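PDB 4G68: ABC transporter from Caldanaerobius, which probably serves as the extracellular solute-binding component of a transporter, capturing xylan-derived sugar chains for uptake by the cell. Local coordinates for residues Met228-Met233 against Gly273-Gly278; Lys429-Gln434 against Lys447-Lys452. One frame throughout, in Å; residues are numbered along the deposited sequence.

Interaction 1 (Met228-Met233 against Gly273-Gly278). With XYP (beta-D-xylopyranose), chain D.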
loop_
_atom_site.group_PDB
_atom_site.type_symbol
_atom_site.label_atom_id
_atom_site.label_comp_id
_atom_site.label_asym_id
_atom_site.label_seq_id
_atom_site.Cartn_x
_atom_site.Cartn_y
_atom_site.Cartn_z
HETATM N N MSE A 228 -4.664 3.743 9.467
HETATM C CA MSE A 228 -5.073 2.361 9.534
HETATM C C MSE A 228 -3.924 1.411 9.343
HETATM O O MSE A 228 -3.966 0.375 9.979
HETATM C CB MSE A 228 -6.142 2.113 8.471
HETATM C CG MSE A 228 -6.841 0.790 8.576
HETATM SE SE MSE A 228 -7.437 0.338 6.696
HETATM C CE MSE A 228 -5.553 0.235 6.006
ATOM N N TRP A 229 -2.971 1.675 8.474
ATOM C CA TRP A 229 -1.775 0.838 8.409
ATOM C C TRP A 229 -1.105 0.613 9.713
ATOM O O TRP A 229 -0.621 -0.528 9.993
ATOM C CB TRP A 229 -0.757 1.371 7.409
ATOM C CG TRP A 229 -1.090 0.989 5.993
ATOM C CD1 TRP A 229 -2.273 1.247 5.251
ATOM C CD2 TRP A 229 -0.233 0.237 5.086
ATOM N NE1 TRP A 229 -2.152 0.696 4.004
ATOM C CE2 TRP A 229 -0.967 0.061 3.857
ATOM C CE3 TRP A 229 1.051 -0.336 5.199
ATOM C CZ2 TRP A 229 -0.411 -0.615 2.728
ATOM C CZ3 TRP A 229 1.581 -1.029 4.085
ATOM C CH2 TRP A 229 0.858 -1.170 2.884
ATOM N N TYR A 230 -1.111 1.678 10.536
ATOM C CA TYR A 230 -0.502 1.532 11.862
ATOM C C TYR A 230 -1.293 0.485 12.701
ATOM O O TYR A 230 -0.692 -0.444 13.320
ATOM C CB TYR A 230 -0.511 2.857 12.618
ATOM C CG TYR A 230 0.463 3.901 12.200
ATOM C CD1 TYR A 230 1.403 4.391 13.126
ATOM C CD2 TYR A 230 0.357 4.491 10.940
ATOM C CE1 TYR A 230 2.326 5.411 12.752
ATOM C CE2 TYR A 230 1.232 5.543 10.525
ATOM C CZ TYR A 230 2.202 5.970 11.445
ATOM O OH TYR A 230 3.068 6.974 11.089
ATOM N N TYR A 231 -2.618 0.648 12.733
ATOM C CA TYR A 231 -3.434 -0.306 13.529
ATOM C C TYR A 231 -3.176 -1.736 12.964
ATOM O O TYR A 231 -2.882 -2.696 13.706
ATOM C CB TYR A 231 -4.944 0.025 13.461
ATOM C CG TYR A 231 -5.674 -1.051 14.191
ATOM C CD1 TYR A 231 -5.903 -0.917 15.558
ATOM C CD2 TYR A 231 -6.091 -2.211 13.557
ATOM C CE1 TYR A 231 -6.497 -1.933 16.293
ATOM C CE2 TYR A 231 -6.726 -3.255 14.264
ATOM C CZ TYR A 231 -6.906 -3.078 15.622
ATOM O OH TYR A 231 -7.459 -4.093 16.337
ATOM N N ASP A 232 -3.284 -1.898 11.635
ATOM C CA ASP A 232 -3.284 -3.256 11.072
ATOM C C ASP A 232 -1.943 -3.906 11.395
ATOM O O ASP A 232 -1.894 -5.121 11.717
ATOM C CB ASP A 232 -3.482 -3.215 9.545
ATOM C CG ASP A 232 -4.851 -2.710 9.128
ATOM O OD1 ASP A 232 -5.744 -2.521 9.966
ATOM O OD2 ASP A 232 -5.027 -2.486 7.940
HETATM N N MSE A 233 -0.837 -3.143 11.347
HETATM C CA MSE A 233 0.493 -3.689 11.781
HETATM C C MSE A 233 0.543 -4.016 13.198
HETATM O O MSE A 233 1.080 -5.071 13.526
HETATM C CB MSE A 233 1.677 -2.760 11.377
HETATM C CG MSE A 233 2.949 -3.104 12.193
HETATM SE SE MSE A 233 3.592 -4.895 11.702
HETATM C CE MSE A 233 3.802 -4.126 9.941
ATOM N N GLY A 273 2.589 11.361 22.220
ATOM C CA GLY A 273 2.828 12.562 21.430
ATOM C C GLY A 273 3.565 12.167 20.130
ATOM O O GLY A 273 4.422 12.885 19.623
ATOM N N ALA A 274 3.208 11.019 19.573
ATOM C CA ALA A 274 3.855 10.540 18.352
ATOM C C ALA A 274 3.563 11.392 17.131
ATOM O O ALA A 274 4.399 11.430 16.240
ATOM C CB ALA A 274 3.422 9.103 18.072
ATOM N N PHE A 275 2.406 12.070 17.101
ATOM C CA PHE A 275 1.965 12.799 15.914
ATOM C C PHE A 275 1.837 14.266 16.211
ATOM O O PHE A 275 1.551 14.653 17.366
ATOM C CB PHE A 275 0.606 12.233 15.485
ATOM C CG PHE A 275 0.638 10.726 15.377
ATOM C CD1 PHE A 275 1.481 10.139 14.422
ATOM C CD2 PHE A 275 -0.057 9.917 16.271
ATOM C CE1 PHE A 275 1.601 8.763 14.309
ATOM C CE2 PHE A 275 0.050 8.536 16.175
ATOM C CZ PHE A 275 0.865 7.968 15.178
ATOM N N ASP A 276 2.028 15.067 15.182
ATOM C CA ASP A 276 1.783 16.517 15.269
ATOM C C ASP A 276 0.332 16.813 15.579
ATOM O O ASP A 276 -0.540 16.146 15.062
ATOM C CB ASP A 276 2.091 17.202 13.936
ATOM C CG ASP A 276 3.567 17.524 13.737
ATOM O OD1 ASP A 276 4.313 17.724 14.735
ATOM O OD2 ASP A 276 3.990 17.620 12.560
ATOM N N SER A 277 0.070 17.873 16.359
ATOM C CA SER A 277 -1.282 18.247 16.725
ATOM C C SER A 277 -2.296 18.182 15.606
ATOM O O SER A 277 -3.382 17.658 15.844
ATOM C CB SER A 277 -1.356 19.669 17.356
ATOM O OG SER A 277 -0.382 19.768 18.344
ATOM N N GLY A 278 -1.976 18.656 14.404
ATOM C CA GLY A 278 -2.984 18.708 13.306
ATOM C C GLY A 278 -3.005 17.505 12.327
ATOM O O GLY A 278 -3.492 17.584 11.204
HETATM C C1 XYP D . -3.026 2.415 -1.275
HETATM C C2 XYP D . -4.535 2.558 -1.110
HETATM C C3 XYP D . -4.891 2.153 0.325
HETATM C C4 XYP D . -4.272 0.787 0.718
HETATM C C5 XYP D . -2.773 0.671 0.318
HETATM O O2 XYP D . -4.914 3.881 -1.433
HETATM O O3 XYP D . -6.333 2.129 0.398
HETATM O O4 XYP D . -4.401 0.511 2.116
HETATM O O5 XYP D . -2.591 1.096 -1.027
#
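Tyr230 and Phe275 meet as an offset edge-to-face pair, the edge of the Phe275 ring directed at the face of Tyr230, with centroids 5.6 Å apart and planes at 75°. The Tyr230 side chain leaves the helix with CB directed toward the loop 273-278. CG lies anti to the carbonyl carbon (chi1 -75°), which carries the ring outward to Phe275. Along one side of the ring, CD1 only skirts CZ of Phe275, at 4.2 Å. The next atom, CE1, comes closest, lying 3.8 Å from CE1 of Phe275 and near the plane of that ring. CZ and OH of Tyr230 then pass the same Phe275 CE1, each at 4.0 Å. No hydrogen bond joins the two segments, so this small, buried contact is purely ring packing. On the loop side, CB of Ala274 sits 3.8 Å above the centre of the Phe275 ring, covering one face.

Trp229, one residue earlier, serves the glycan pocket. Its NE1 donates a nearly straight hydrogen bond to O4 of the xylopyranose, 2.9 Å long with an angle of 167° at the hydrogen. The sugar lies at the indole edge, where CZ2 packs 3.6 Å from XYP C5. A leucine in place of Trp229 would probably leave O4 without this N-H donor and open a gap beside C5.

Gln177, Asp417, Asn103 and Lys107 also hydrogen-bond the sugar. Helix 225-239 thus turns Trp229 to the sugar and Tyr230 to the loop, while Tyr231 packs on helices 257-271 and 422-436. Tyr230 also meets Leu266 and Met269 of helix 257-271 and Phe300 of strand 298-300, and Phe275 stacks with Phe279.

Interaction 2 (Lys429-Gln434 against Lys447-Lys452)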
loop_
_atom_site.group_PDB
_atom_site.type_symbol
_atom_site.label_atom_id
_atom_site.label_comp_id
_atom_site.label_asym_id
_atom_site.label_seq_id
_atom_site.Cartn_x
_atom_site.Cartn_y
_atom_site.Cartn_z
ATOM N N LYS A 429 -11.771 1.769 8.611
ATOM C CA LYS A 429 -11.064 3.068 8.447
ATOM C C LYS A 429 -11.672 4.127 9.413
ATOM O O LYS A 429 -10.929 4.840 10.053
ATOM C CB LYS A 429 -11.245 3.575 7.013
ATOM C CG LYS A 429 -10.356 2.832 6.053
ATOM C CD LYS A 429 -10.703 3.138 4.587
ATOM C CE LYS A 429 -10.562 4.596 4.198
ATOM N NZ LYS A 429 -11.149 4.726 2.819
ATOM N N ASP A 430 -13.012 4.198 9.500
ATOM C CA ASP A 430 -13.608 5.241 10.339
ATOM C C ASP A 430 -13.411 4.945 11.871
ATOM O O ASP A 430 -13.127 5.827 12.660
ATOM C CB ASP A 430 -15.128 5.239 10.084
ATOM C CG ASP A 430 -15.537 5.813 8.728
ATOM O OD1 ASP A 430 -14.730 6.346 7.945
ATOM O OD2 ASP A 430 -16.725 5.575 8.401
ATOM N N LEU A 431 -13.467 3.693 12.257
ATOM C CA LEU A 431 -13.313 3.298 13.687
ATOM C C LEU A 431 -11.856 3.484 14.126
ATOM O O LEU A 431 -11.621 3.940 15.246
ATOM C CB LEU A 431 -13.769 1.881 13.946
ATOM C CG LEU A 431 -15.306 1.756 13.958
ATOM C CD1 LEU A 431 -15.708 0.287 14.201
ATOM C CD2 LEU A 431 -15.936 2.652 15.012
ATOM N N VAL A 432 -10.907 3.178 13.238
ATOM C CA VAL A 432 -9.505 3.495 13.492
ATOM C C VAL A 432 -9.295 5.010 13.595
ATOM O O VAL A 432 -8.526 5.520 14.475
ATOM C CB VAL A 432 -8.550 2.781 12.493
ATOM C CG1 VAL A 432 -7.142 3.276 12.687
ATOM C CG2 VAL A 432 -8.559 1.276 12.762
ATOM N N ALA A 433 -10.003 5.772 12.759
ATOM C CA ALA A 433 -9.844 7.225 12.842
ATOM C C ALA A 433 -10.370 7.731 14.253
ATOM O O ALA A 433 -9.753 8.596 14.882
ATOM C CB ALA A 433 -10.596 7.827 11.673
ATOM N N GLN A 434 -11.484 7.167 14.728
ATOM C CA GLN A 434 -11.913 7.426 16.145
ATOM C C GLN A 434 -10.893 7.049 17.153
ATOM O O GLN A 434 -10.718 7.800 18.129
ATOM C CB GLN A 434 -13.308 6.800 16.428
ATOM C CG GLN A 434 -14.325 7.459 15.545
ATOM C CD GLN A 434 -15.597 6.679 15.357
ATOM O OE1 GLN A 434 -16.100 6.017 16.264
ATOM N NE2 GLN A 434 -16.108 6.711 14.119
ATOM N N LYS A 447 -15.828 -3.958 20.199
ATOM C CA LYS A 447 -17.296 -4.244 20.116
ATOM C C LYS A 447 -17.931 -3.719 18.869
ATOM O O LYS A 447 -18.753 -4.463 18.249
ATOM C CB LYS A 447 -18.056 -3.616 21.284
ATOM C CG LYS A 447 -17.517 -4.140 22.581
ATOM C CD LYS A 447 -18.458 -5.188 23.112
ATOM C CE LYS A 447 -18.088 -5.454 24.575
ATOM N NZ LYS A 447 -17.726 -6.893 24.623
ATOM N N GLN A 448 -17.635 -2.457 18.501
ATOM C CA GLN A 448 -18.247 -1.847 17.325
ATOM C C GLN A 448 -17.776 -2.481 16.030
ATOM O O GLN A 448 -18.508 -2.608 15.093
ATOM C CB GLN A 448 -18.080 -0.304 17.272
ATOM C CG GLN A 448 -18.899 0.348 18.420
ATOM C CD GLN A 448 -18.878 1.858 18.363
ATOM O OE1 GLN A 448 -18.693 2.420 17.316
ATOM N NE2 GLN A 448 -18.938 2.518 19.531
HETATM N N MSE A 449 -16.540 -2.832 15.970
HETATM C CA MSE A 449 -16.068 -3.559 14.766
HETATM C C MSE A 449 -16.873 -4.826 14.600
HETATM O O MSE A 449 -17.409 -5.025 13.484
HETATM C CB MSE A 449 -14.600 -3.989 14.943
HETATM C CG MSE A 449 -13.534 -2.932 14.719
HETATM SE SE MSE A 449 -13.381 -2.332 12.827
HETATM C CE MSE A 449 -12.420 -3.906 12.118
ATOM N N GLN A 450 -16.944 -5.645 15.612
ATOM C CA GLN A 450 -17.735 -6.895 15.483
ATOM C C GLN A 450 -19.197 -6.591 15.117
ATOM O O GLN A 450 -19.737 -7.212 14.239
ATOM C CB GLN A 450 -17.688 -7.710 16.786
ATOM C CG GLN A 450 -18.582 -8.954 16.783
ATOM C CD GLN A 450 -18.159 -9.991 15.780
ATOM O OE1 GLN A 450 -17.173 -9.823 15.013
ATOM N NE2 GLN A 450 -18.923 -11.108 15.762
ATOM N N GLN A 451 -19.825 -5.617 15.793
ATOM C CA GLN A 451 -21.237 -5.408 15.602
ATOM C C GLN A 451 -21.551 -4.806 14.230
ATOM O O GLN A 451 -22.510 -5.223 13.541
ATOM C CB GLN A 451 -21.810 -4.588 16.773
ATOM C CG GLN A 451 -23.286 -4.234 16.608
ATOM C CD GLN A 451 -24.292 -5.390 16.652
ATOM O OE1 GLN A 451 -24.072 -6.460 17.251
ATOM N NE2 GLN A 451 -25.472 -5.136 16.065
ATOM N N LYS A 452 -20.731 -3.829 13.814
ATOM C CA LYS A 452 -20.954 -3.172 12.543
ATOM C C LYS A 452 -20.608 -4.021 11.344
ATOM O O LYS A 452 -21.282 -3.924 10.337
ATOM C CB LYS A 452 -20.223 -1.836 12.508
ATOM C CG LYS A 452 -20.823 -0.861 13.541
ATOM C CD LYS A 452 -20.054 0.450 13.571
ATOM C CE LYS A 452 -20.852 1.409 14.472
ATOM N NZ LYS A 452 -20.242 2.729 14.434
HETATM O O HOH W 1 -18.476 5.004 16.940
#
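Helical segments 429-434 and 447-452 run antiparallel, their axes 10.7 Å apart at closest approach and at 165° to each other. The nearest backbone pair is Leu431 and Met449, with CA atoms 7.5 Å apart. Leu431 bridges the gap by sending its two methyls to different targets. CD1 touches SE of Met449, a selenomethionine, at 3.8 Å and also lies against the backbone N of that residue. CD2 instead meets OE1 of Gln448 at 3.6 Å, a van der Waals contact with the amide oxygen. Bends at chi2 (-68°) and chi3 (-76°) of Met449 put SE beside CD1 of Leu431 while CE turns away from it, and the two side chains slide past each other in opposite directions.

No direct hydrogen bond crosses between the two segments, but one water bridges them. It donates to Gln434 OE1 at 2.7 Å and to Gln448 OE1 at 2.6 Å, tying the two amides together beside the leucine. Gln448 OE1 also takes a weak bond from Lys452 NZ, one turn further on, at 3.3 Å.

Together helices 422-436 and 442-453 form a helical hairpin near the C terminus. Tyr445 packs on Leu431 and Val432, and Met449 reaches His428. Behind helix 422-436, Val432 rests on Tyr231 of helix 225-239; at the far side of the hairpin, Lys447 makes a salt bridge with Asp255.

Following the chain from the N terminus, past the strands and helices of its first part, helix 225-239 is reached; helices 241-248 and 257-271 follow before the loop 273-278 closes interaction 1. Much later, helix 422-436 turns back through a short connection into helix 442-453, and interaction 2 closes a tight hairpin. The two closures follow in series, neither nesting nor crossing. In space they adjoin: Val432 CG1 packs 3.9 Å from Met228 CA, and Lys429 CG lies 3.9 Å from Met228 SE. Helix 225-239 is therefore shared ground, packed between the loop 273-278 and the C-terminal hairpin, while its Trp229 reaches the glycan.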